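Local atomic coordinates of ethyl tert-butyl ether degradation EthD protein (Ralstonia eutropha JMP134, PDB entry 3BF4), a protein that is of unknown function but belongs to the EthD family of ferredoxin-like proteins, for which an oxidoreductase role has been inferred. Residues H37-D42 against L102-N107; I21-M26 against E88-A93; C56-V61 against V121-D126. The protein carries 3 engineered substitutions. All coordinates share one frame; numbering follows the deposited sequence.

Contact 1 (H37-D42 against L102-N107); sequences HAYYCD and LGDIAN. With EDO (1,2-ethanediol), chain C.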
loop_
_atom_site.group_PDB
_atom_site.type_symbol
_atom_site.label_atom_id
_atom_site.label_comp_id
_atom_site.label_asym_id
_atom_site.label_seq_id
_atom_site.Cartn_x
_atom_site.Cartn_y
_atom_site.Cartn_z
ATOM N N HIS A 37 -7.199 3.662 16.378
ATOM C CA HIS A 37 -7.303 2.568 15.393
ATOM C C HIS A 37 -8.667 1.871 15.393
ATOM O O HIS A 37 -9.084 1.381 14.341
ATOM C CB HIS A 37 -6.205 1.514 15.592
ATOM C CG HIS A 37 -4.820 2.031 15.382
ATOM N ND1 HIS A 37 -4.181 1.969 14.162
ATOM C CD2 HIS A 37 -3.947 2.612 16.238
ATOM C CE1 HIS A 37 -2.974 2.494 14.276
ATOM N NE2 HIS A 37 -2.806 2.890 15.524
ATOM N N ALA A 38 -9.342 1.823 16.551
ATOM C CA ALA A 38 -10.675 1.200 16.682
ATOM C C ALA A 38 -11.738 1.995 15.924
ATOM O O ALA A 38 -12.493 1.422 15.146
ATOM C CB ALA A 38 -11.085 1.047 18.171
ATOM N N TYR A 39 -11.792 3.308 16.156
ATOM C CA TYR A 39 -12.745 4.194 15.460
ATOM C C TYR A 39 -12.485 4.146 13.951
ATOM O O TYR A 39 -13.409 4.024 13.151
ATOM C CB TYR A 39 -12.620 5.649 15.959
ATOM C CG TYR A 39 -13.696 6.586 15.429
ATOM C CD1 TYR A 39 -13.613 7.129 14.127
ATOM C CD2 TYR A 39 -14.802 6.936 16.220
ATOM C CE1 TYR A 39 -14.595 7.983 13.633
ATOM C CE2 TYR A 39 -15.807 7.807 15.725
ATOM C CZ TYR A 39 -15.691 8.319 14.431
ATOM O OH TYR A 39 -16.647 9.163 13.916
ATOM N N TYR A 40 -11.215 4.252 13.586
ATOM C CA TYR A 40 -10.797 4.211 12.191
ATOM C C TYR A 40 -11.332 2.982 11.457
ATOM O O TYR A 40 -11.975 3.099 10.421
ATOM C CB TYR A 40 -9.268 4.250 12.107
ATOM C CG TYR A 40 -8.734 4.317 10.713
ATOM C CD1 TYR A 40 -9.145 5.339 9.844
ATOM C CD2 TYR A 40 -7.777 3.404 10.257
ATOM C CE1 TYR A 40 -8.638 5.442 8.549
ATOM C CE2 TYR A 40 -7.252 3.505 8.945
ATOM C CZ TYR A 40 -7.691 4.523 8.106
ATOM O OH TYR A 40 -7.201 4.611 6.833
ATOM N N CYS A 41 -11.111 1.825 12.058
ATOM C CA CYS A 41 -11.516 0.550 11.491
ATOM C C CYS A 41 -13.019 0.222 11.513
ATOM O O CYS A 41 -13.537 -0.231 10.500
ATOM C CB CYS A 41 -10.779 -0.563 12.230
ATOM S SG CYS A 41 -11.145 -2.195 11.645
ATOM N N ASP A 42 -13.680 0.412 12.660
ATOM C CA ASP A 42 -15.120 0.047 12.799
ATOM C C ASP A 42 -16.117 1.174 12.517
ATOM O O ASP A 42 -17.283 0.871 12.263
ATOM C CB ASP A 42 -15.520 -0.768 14.086
ATOM C CG ASP A 42 -14.399 -0.928 15.115
ATOM O OD1 ASP A 42 -13.320 -1.420 14.726
ATOM O OD2 ASP A 42 -14.614 -0.635 16.318
ATOM N N LEU A 102 -13.696 13.868 4.925
ATOM C CA LEU A 102 -12.645 14.697 5.535
ATOM C C LEU A 102 -13.032 15.247 6.908
ATOM O O LEU A 102 -12.193 15.307 7.801
ATOM C CB LEU A 102 -12.236 15.852 4.615
ATOM C CG LEU A 102 -11.539 15.463 3.315
ATOM C CD1 LEU A 102 -11.436 16.704 2.414
ATOM C CD2 LEU A 102 -10.155 14.821 3.556
ATOM N N GLY A 103 -14.304 15.610 7.076
ATOM C CA GLY A 103 -14.815 16.118 8.347
ATOM C C GLY A 103 -14.776 15.125 9.501
ATOM O O GLY A 103 -14.780 15.542 10.650
ATOM N N ASP A 104 -14.746 13.825 9.187
ATOM C CA ASP A 104 -14.687 12.743 10.181
ATOM C C ASP A 104 -13.259 12.398 10.656
ATOM O O ASP A 104 -13.117 11.732 11.688
ATOM C CB ASP A 104 -15.348 11.472 9.592
ATOM C CG ASP A 104 -15.584 10.373 10.633
ATOM O OD1 ASP A 104 -16.124 10.668 11.706
ATOM O OD2 ASP A 104 -15.225 9.210 10.375
ATOM N N ILE A 105 -12.218 12.876 9.952
ATOM C CA ILE A 105 -10.830 12.529 10.300
ATOM C C ILE A 105 -10.476 12.990 11.730
ATOM O O ILE A 105 -9.827 12.248 12.470
ATOM C CB ILE A 105 -9.787 13.004 9.242
ATOM C CG1 ILE A 105 -10.124 12.457 7.838
ATOM C CG2 ILE A 105 -8.379 12.536 9.641
ATOM C CD1 ILE A 105 -9.163 12.911 6.732
ATOM N N ALA A 106 -10.939 14.179 12.120
ATOM C CA ALA A 106 -10.720 14.718 13.486
ATOM C C ALA A 106 -11.255 13.828 14.629
ATOM O O ALA A 106 -10.816 13.967 15.760
ATOM C CB ALA A 106 -11.315 16.130 13.613
ATOM N N ASN A 107 -12.216 12.949 14.336
ATOM C CA ASN A 107 -12.774 12.033 15.333
ATOM C C ASN A 107 -11.846 10.886 15.750
ATOM O O ASN A 107 -12.104 10.241 16.769
ATOM C CB ASN A 107 -14.122 11.481 14.847
ATOM C CG ASN A 107 -15.174 12.572 14.682
ATOM O OD1 ASN A 107 -15.256 13.494 15.489
ATOM N ND2 ASN A 107 -15.979 12.468 13.639
HETATM C C1 EDO C . -9.574 6.716 4.981
HETATM O O1 EDO C . -8.269 6.898 5.566
HETATM C C2 EDO C . -10.171 8.015 4.430
HETATM O O2 EDO C . -9.663 9.159 5.125
#
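Tyr39, in the first turns of helix 37-52, reaches across to Asp104 and Asn107 in segment 102-107, at the C-terminal end of helix 87-103. Its CA is the nearest to the other segment, 7.8 Å from the CA of Asn107, and its CB already points that way. CG stands anti to the backbone N (chi1 -172°), which carries the ring straight out from the helix. Along the ring, the backbone O of Asn107 lies 4.2 Å above the plane, over the ring centre. At the rim, CE1 comes to 3.5 Å from OD2 of Asp104, and CZ lies 3.6 Å from CB of Asn107. At the tip, Tyr39 OH donates to Asp104 OD1 at 2.7 Å, using the syn lone pair of that oxygen. Carboxylate and ring planes stand 42° apart, so the acid meets the ring edge with a twist. The same OD1 is gripped a second time, by Asn107 ND2 at 2.6 Å, which arrives on its anti side, 28° out of the carboxylate plane. The next residue, Tyr40, is buried, and its OH shares a hydrogen bond of 2.8 Å with O1 of the ethanediol, a probable crystallisation additive that also bonds to Tyr27.

With His44 hydrogen-bonded to OD2, both oxygens of Asp104 have partners, and the carboxylate is held against rotation. Two donors on OD1 and an imidazole on OD2 would be expected to stabilise the ionised acid, making this a hydrogen-bonded surface contact between the start of one helix and the C-terminal end of the other.

Contact 2 (I21-M26 against E88-A93); sequences IKVNVM and ENFYAA. Engineered in segment 88-93: Tyr91 (natural residue Gln).
Segment 21-26 of strand 21-28 faces segment 88-93 of helix 87-103, and the backbones come closest at Val23 and Phe90, whose CA atoms are 8.7 Å apart, a gap filled by side chains with no hydrogen bond across it. This is the helix-on-sheet packing of the ferredoxin-like fold, with one helix face laid against an inner strand. CG2 of Val23 sits 3.7 Å from the Phe90 ring centroid and only 2° off the ring normal, a CH-pi contact over the middle of the face, with all six ring carbons at similar distances. The other branch, CG1, stands anti to the backbone N (chi1 180°) and reaches the far end of the ring, 3.6 Å from CZ. Both methyls of one valine are therefore spent on one phenylalanine. Phe90 answers from the opposite direction: its CG is anti to its own backbone N (chi1 169°), which directs the ring toward the strand. Ile21 adds a looser touch, with CD1 4.4 Å from Phe90 CB.

All three residues are buried. Alternation along the strand turns Lys22 and Asn24 to the other side of the sheet, where Lys22 NZ donates to Asn24 OD1 at 2.6 Å, and Glu62 of the second subunit takes both a salt bridge from that lysine and a hydrogen bond from Asn24 ND2. On the helix side, Leu52 of helix 37-52 packs on Phe90 and Ala93, while strand 21-28 is hydrogen-bonded between strands 76-84 and 114-120.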
loop_
_atom_site.group_PDB
_atom_site.type_symbol
_atom_site.label_atom_id
_atom_site.label_comp_id
_atom_site.label_asym_id
_atom_site.label_seq_id
_atom_site.Cartn_x
_atom_site.Cartn_y
_atom_site.Cartn_z
ATOM N N ILE A 21 -7.650 0.717 -10.186
ATOM C CA ILE A 21 -6.805 1.569 -9.372
ATOM C C ILE A 21 -6.897 1.151 -7.916
ATOM O O ILE A 21 -7.829 0.431 -7.507
ATOM C CB ILE A 21 -7.110 3.106 -9.513
ATOM C CG1 ILE A 21 -8.529 3.462 -9.031
ATOM C CG2 ILE A 21 -6.845 3.563 -10.960
ATOM C CD1 ILE A 21 -8.710 4.922 -8.658
ATOM N N LYS A 22 -5.917 1.641 -7.167
ATOM C CA LYS A 22 -5.783 1.457 -5.735
ATOM C C LYS A 22 -5.595 2.860 -5.173
ATOM O O LYS A 22 -4.665 3.553 -5.588
ATOM C CB LYS A 22 -4.552 0.582 -5.483
ATOM C CG LYS A 22 -4.252 0.180 -4.061
ATOM C CD LYS A 22 -3.255 -0.994 -4.068
ATOM C CE LYS A 22 -2.818 -1.394 -2.671
ATOM N NZ LYS A 22 -1.940 -0.368 -2.037
ATOM N N VAL A 23 -6.508 3.302 -4.306
ATOM C CA VAL A 23 -6.405 4.609 -3.651
ATOM C C VAL A 23 -5.834 4.317 -2.256
ATOM O O VAL A 23 -6.475 3.646 -1.465
ATOM C CB VAL A 23 -7.757 5.331 -3.547
ATOM C CG1 VAL A 23 -7.590 6.690 -2.843
ATOM C CG2 VAL A 23 -8.382 5.511 -4.934
ATOM N N ASN A 24 -4.642 4.834 -1.985
ATOM C CA ASN A 24 -3.911 4.649 -0.740
ATOM C C ASN A 24 -4.037 5.872 0.160
ATOM O O ASN A 24 -3.798 6.989 -0.305
ATOM C CB ASN A 24 -2.417 4.472 -1.058
ATOM C CG ASN A 24 -2.140 3.253 -1.931
ATOM O OD1 ASN A 24 -2.433 2.140 -1.537
ATOM N ND2 ASN A 24 -1.550 3.467 -3.105
ATOM N N VAL A 25 -4.448 5.674 1.419
ATOM C CA VAL A 25 -4.469 6.755 2.421
ATOM C C VAL A 25 -3.466 6.273 3.468
ATOM O O VAL A 25 -3.609 5.169 4.004
ATOM C CB VAL A 25 -5.841 7.001 3.019
ATOM C CG1 VAL A 25 -5.792 8.224 3.954
ATOM C CG2 VAL A 25 -6.872 7.202 1.914
HETATM N N MSE A 26 -2.442 7.083 3.719
HETATM C CA MSE A 26 -1.305 6.702 4.552
HETATM C C MSE A 26 -1.012 7.785 5.582
HETATM O O MSE A 26 -0.651 8.900 5.215
HETATM C CB MSE A 26 -0.116 6.460 3.626
HETATM C CG MSE A 26 -0.443 5.459 2.519
HETATM SE SE MSE A 26 0.885 5.288 1.143
HETATM C CE MSE A 26 0.877 7.112 0.445
ATOM N N GLU A 88 -12.460 7.628 -12.336
ATOM C CA GLU A 88 -13.511 8.641 -12.541
ATOM C C GLU A 88 -14.678 8.440 -11.564
ATOM O O GLU A 88 -15.178 9.415 -10.996
ATOM C CB GLU A 88 -13.985 8.698 -13.999
ATOM C CG GLU A 88 -12.957 9.341 -14.981
ATOM C CD GLU A 88 -11.648 8.525 -15.188
ATOM O OE1 GLU A 88 -11.684 7.264 -15.109
ATOM O OE2 GLU A 88 -10.575 9.150 -15.396
ATOM N N ASN A 89 -15.070 7.184 -11.347
ATOM C CA ASN A 89 -16.111 6.858 -10.370
ATOM C C ASN A 89 -15.687 7.169 -8.942
ATOM O O ASN A 89 -16.513 7.683 -8.165
ATOM C CB ASN A 89 -16.604 5.412 -10.501
ATOM C CG ASN A 89 -17.593 5.239 -11.638
ATOM O OD1 ASN A 89 -18.522 6.029 -11.787
ATOM N ND2 ASN A 89 -17.428 4.187 -12.412
ATOM N N PHE A 90 -14.425 6.880 -8.607
ATOM C CA PHE A 90 -13.890 7.231 -7.289
ATOM C C PHE A 90 -13.988 8.747 -7.044
ATOM O O PHE A 90 -14.498 9.157 -6.001
ATOM C CB PHE A 90 -12.444 6.759 -7.094
ATOM C CG PHE A 90 -11.779 7.343 -5.862
ATOM C CD1 PHE A 90 -12.057 6.827 -4.601
ATOM C CD2 PHE A 90 -10.901 8.429 -5.970
ATOM C CE1 PHE A 90 -11.468 7.373 -3.460
ATOM C CE2 PHE A 90 -10.310 8.983 -4.837
ATOM C CZ PHE A 90 -10.595 8.452 -3.581
ATOM N N TYR A 91 -13.529 9.550 -8.014
ATOM C CA TYR A 91 -13.554 11.008 -7.887
ATOM C C TYR A 91 -14.963 11.567 -7.810
ATOM O O TYR A 91 -15.177 12.522 -7.072
ATOM C CB TYR A 91 -12.785 11.720 -8.999
ATOM C CG TYR A 91 -11.300 11.423 -9.035
ATOM C CD1 TYR A 91 -10.473 11.696 -7.929
ATOM C CD2 TYR A 91 -10.702 10.923 -10.200
ATOM C CE1 TYR A 91 -9.089 11.425 -7.975
ATOM C CE2 TYR A 91 -9.334 10.665 -10.266
ATOM C CZ TYR A 91 -8.533 10.914 -9.158
ATOM O OH TYR A 91 -7.185 10.661 -9.274
ATOM N N ALA A 92 -15.905 10.983 -8.556
ATOM C CA ALA A 92 -17.311 11.404 -8.491
ATOM C C ALA A 92 -17.826 11.244 -7.068
ATOM O O ALA A 92 -18.418 12.169 -6.537
ATOM C CB ALA A 92 -18.185 10.650 -9.481
ATOM N N ALA A 93 -17.542 10.101 -6.444
ATOM C CA ALA A 93 -17.890 9.856 -5.024
ATOM C C ALA A 93 -17.236 10.880 -4.078
ATOM O O ALA A 93 -17.873 11.332 -3.131
ATOM C CB ALA A 93 -17.507 8.427 -4.589
#

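Contact 3 (C56-V61 against V121-D126); sequences CAYYTV and VVERSD
The backbones stay well apart here: segment 56-61, which enters strand 58-66, and the tail 121-126 come no nearer than 11.8 Å between the CA atoms of Tyr58 and Glu123. In the antiparallel sheet of this ferredoxin-like fold, strand 58-66 is outermost within this chain on one side and strand 114-120 on the other; the tail leaves the latter by a corner at Val121. Two long side chains, approaching from opposite directions, span the gap. With chi1 at 60°, Tyr58 swings its ring out toward Glu123. Glu123 is fully extended (chi1 -172°), and its carboxylate arrives nearly coplanar with the tyrosine ring, 6° apart, at the ring edge.

Beside it, Arg124 NE donates to Asp126 OD1 at 3.0 Å, a salt bridge within the tail, and a weak second bond runs from its NH2 to Asp126 OD2. Around the contact the dimer closes in: Arg124 of the second subunit makes a cation-pi contact with Tyr58, and the reciprocal pair also forms. Val61 and Val122 join antiparallel strand pairing with the other chain. The hydrogen bond across the contact, from Tyr58 OH to Glu123 OE2, measures 2.7 Å and uses the anti lone pair of that oxygen.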
loop_
_atom_site.group_PDB
_atom_site.type_symbol
_atom_site.label_atom_id
_atom_site.label_comp_id
_atom_site.label_asym_id
_atom_site.label_seq_id
_atom_site.Cartn_x
_atom_site.Cartn_y
_atom_site.Cartn_z
ATOM N N CYS A 56 -16.071 1.363 -5.313
ATOM C CA CYS A 56 -15.009 0.617 -4.647
ATOM C C CYS A 56 -15.414 -0.850 -4.523
ATOM O O CYS A 56 -16.479 -1.142 -3.973
ATOM C CB CYS A 56 -14.768 1.209 -3.269
ATOM S SG CYS A 56 -13.535 0.327 -2.280
ATOM N N ALA A 57 -14.577 -1.758 -5.045
ATOM C CA ALA A 57 -14.809 -3.209 -4.962
ATOM C C ALA A 57 -14.620 -3.707 -3.528
ATOM O O ALA A 57 -15.416 -4.483 -3.027
ATOM C CB ALA A 57 -13.855 -3.970 -5.906
ATOM N N TYR A 58 -13.528 -3.281 -2.901
ATOM C CA TYR A 58 -13.230 -3.610 -1.506
ATOM C C TYR A 58 -12.146 -2.697 -0.987
ATOM O O TYR A 58 -11.467 -2.031 -1.773
ATOM C CB TYR A 58 -12.780 -5.075 -1.331
ATOM C CG TYR A 58 -11.528 -5.441 -2.095
ATOM C CD1 TYR A 58 -11.611 -6.013 -3.363
ATOM C CD2 TYR A 58 -10.251 -5.216 -1.552
ATOM C CE1 TYR A 58 -10.454 -6.351 -4.083
ATOM C CE2 TYR A 58 -9.083 -5.544 -2.266
ATOM C CZ TYR A 58 -9.195 -6.123 -3.524
ATOM O OH TYR A 58 -8.073 -6.453 -4.218
ATOM N N TYR A 59 -12.010 -2.671 0.337
ATOM C CA TYR A 59 -10.956 -1.932 0.999
ATOM C C TYR A 59 -10.112 -2.848 1.882
ATOM O O TYR A 59 -10.519 -3.965 2.195
ATOM C CB TYR A 59 -11.498 -0.726 1.783
ATOM C CG TYR A 59 -12.329 -1.021 3.021
ATOM C CD1 TYR A 59 -11.716 -1.296 4.254
ATOM C CD2 TYR A 59 -13.723 -0.961 2.981
ATOM C CE1 TYR A 59 -12.485 -1.557 5.423
ATOM C CE2 TYR A 59 -14.499 -1.212 4.137
ATOM C CZ TYR A 59 -13.871 -1.510 5.353
ATOM O OH TYR A 59 -14.624 -1.760 6.485
ATOM N N THR A 60 -8.917 -2.364 2.217
ATOM C CA THR A 60 -7.994 -3.030 3.128
ATOM C C THR A 60 -7.593 -2.019 4.208
ATOM O O THR A 60 -7.634 -0.810 3.968
ATOM C CB THR A 60 -6.686 -3.529 2.412
ATOM O OG1 THR A 60 -5.828 -2.424 2.122
ATOM C CG2 THR A 60 -6.984 -4.286 1.124
ATOM N N VAL A 61 -7.202 -2.517 5.377
ATOM C CA VAL A 61 -6.744 -1.686 6.503
ATOM C C VAL A 61 -5.563 -2.383 7.188
ATOM O O VAL A 61 -5.558 -3.611 7.327
ATOM C CB VAL A 61 -7.849 -1.468 7.571
ATOM C CG1 VAL A 61 -7.373 -0.471 8.660
ATOM C CG2 VAL A 61 -9.139 -0.990 6.949
ATOM N N VAL A 121 -1.027 -3.266 -10.640
ATOM C CA VAL A 121 -0.241 -4.033 -11.617
ATOM C C VAL A 121 -0.501 -5.523 -11.355
ATOM O O VAL A 121 -0.840 -6.265 -12.279
ATOM C CB VAL A 121 1.249 -3.640 -11.546
ATOM C CG1 VAL A 121 2.088 -4.502 -12.483
ATOM C CG2 VAL A 121 1.400 -2.134 -11.901
ATOM N N VAL A 122 -0.298 -5.951 -10.110
ATOM C CA VAL A 122 -0.637 -7.307 -9.654
ATOM C C VAL A 122 -1.570 -7.099 -8.463
ATOM O O VAL A 122 -1.163 -6.497 -7.472
ATOM C CB VAL A 122 0.590 -8.139 -9.231
ATOM C CG1 VAL A 122 0.134 -9.526 -8.670
ATOM C CG2 VAL A 122 1.571 -8.321 -10.405
ATOM N N GLU A 123 -2.825 -7.532 -8.593
ATOM C CA GLU A 123 -3.821 -7.403 -7.517
ATOM C C GLU A 123 -3.467 -8.397 -6.398
ATOM O O GLU A 123 -3.465 -8.030 -5.228
ATOM C CB GLU A 123 -5.246 -7.647 -8.035
ATOM C CG GLU A 123 -6.326 -7.339 -7.003
ATOM C CD GLU A 123 -7.747 -7.628 -7.461
ATOM O OE1 GLU A 123 -7.970 -8.079 -8.607
ATOM O OE2 GLU A 123 -8.653 -7.391 -6.635
ATOM N N ARG A 124 -3.228 -9.649 -6.777
ATOM C CA ARG A 124 -2.710 -10.687 -5.860
ATOM C C ARG A 124 -2.071 -11.796 -6.687
ATOM O O ARG A 124 -2.707 -12.340 -7.581
ATOM C CB ARG A 124 -3.750 -11.203 -4.858
ATOM C CG ARG A 124 -5.026 -11.764 -5.411
ATOM C CD ARG A 124 -6.004 -12.069 -4.251
ATOM N NE ARG A 124 -5.550 -13.193 -3.415
ATOM C CZ ARG A 124 -5.988 -13.482 -2.179
ATOM N NH1 ARG A 124 -6.918 -12.740 -1.561
ATOM N NH2 ARG A 124 -5.477 -14.544 -1.546
ATOM N N SER A 125 -0.810 -12.098 -6.387
ATOM C CA SER A 125 0.005 -13.031 -7.185
ATOM C C SER A 125 -0.496 -14.472 -7.298
ATOM O O SER A 125 -0.145 -15.160 -8.263
ATOM C CB SER A 125 1.444 -13.034 -6.677
ATOM O OG SER A 125 1.501 -13.499 -5.347
ATOM N N ASP A 126 -1.284 -14.924 -6.324
ATOM C CA ASP A 126 -1.865 -16.288 -6.337
ATOM C C ASP A 126 -3.215 -16.419 -7.106
ATOM O O ASP A 126 -3.821 -17.499 -7.076
ATOM C CB ASP A 126 -2.015 -16.834 -4.901
ATOM C CG ASP A 126 -3.078 -16.108 -4.090
ATOM O OD1 ASP A 126 -3.163 -14.874 -4.192
ATOM O OD2 ASP A 126 -3.817 -16.778 -3.344
#

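In the fold
Contact 2 is the core contact, with all three touching residues buried and purely apolar chemistry between the sheet and helix 87-103. Contact 1 uses the other end of that helix, about 18 Å away centre to centre, and lies at the surface. Contact 3 is partly buried. Contacts 1 and 3 both set a tyrosine hydroxyl on a carboxylate, by the syn lone pair in contact 1 and the anti lone pair in contact 3. Contacts 2 and 3 reach the same sheet; contact 1 reaches the second subunit through Cys41 alone, whereas eleven residues of contact 3 lie within its reach. Contacts 1 and 3 still meet, Tyr40 CE2 lying 4.0 Å from Val61 CG1.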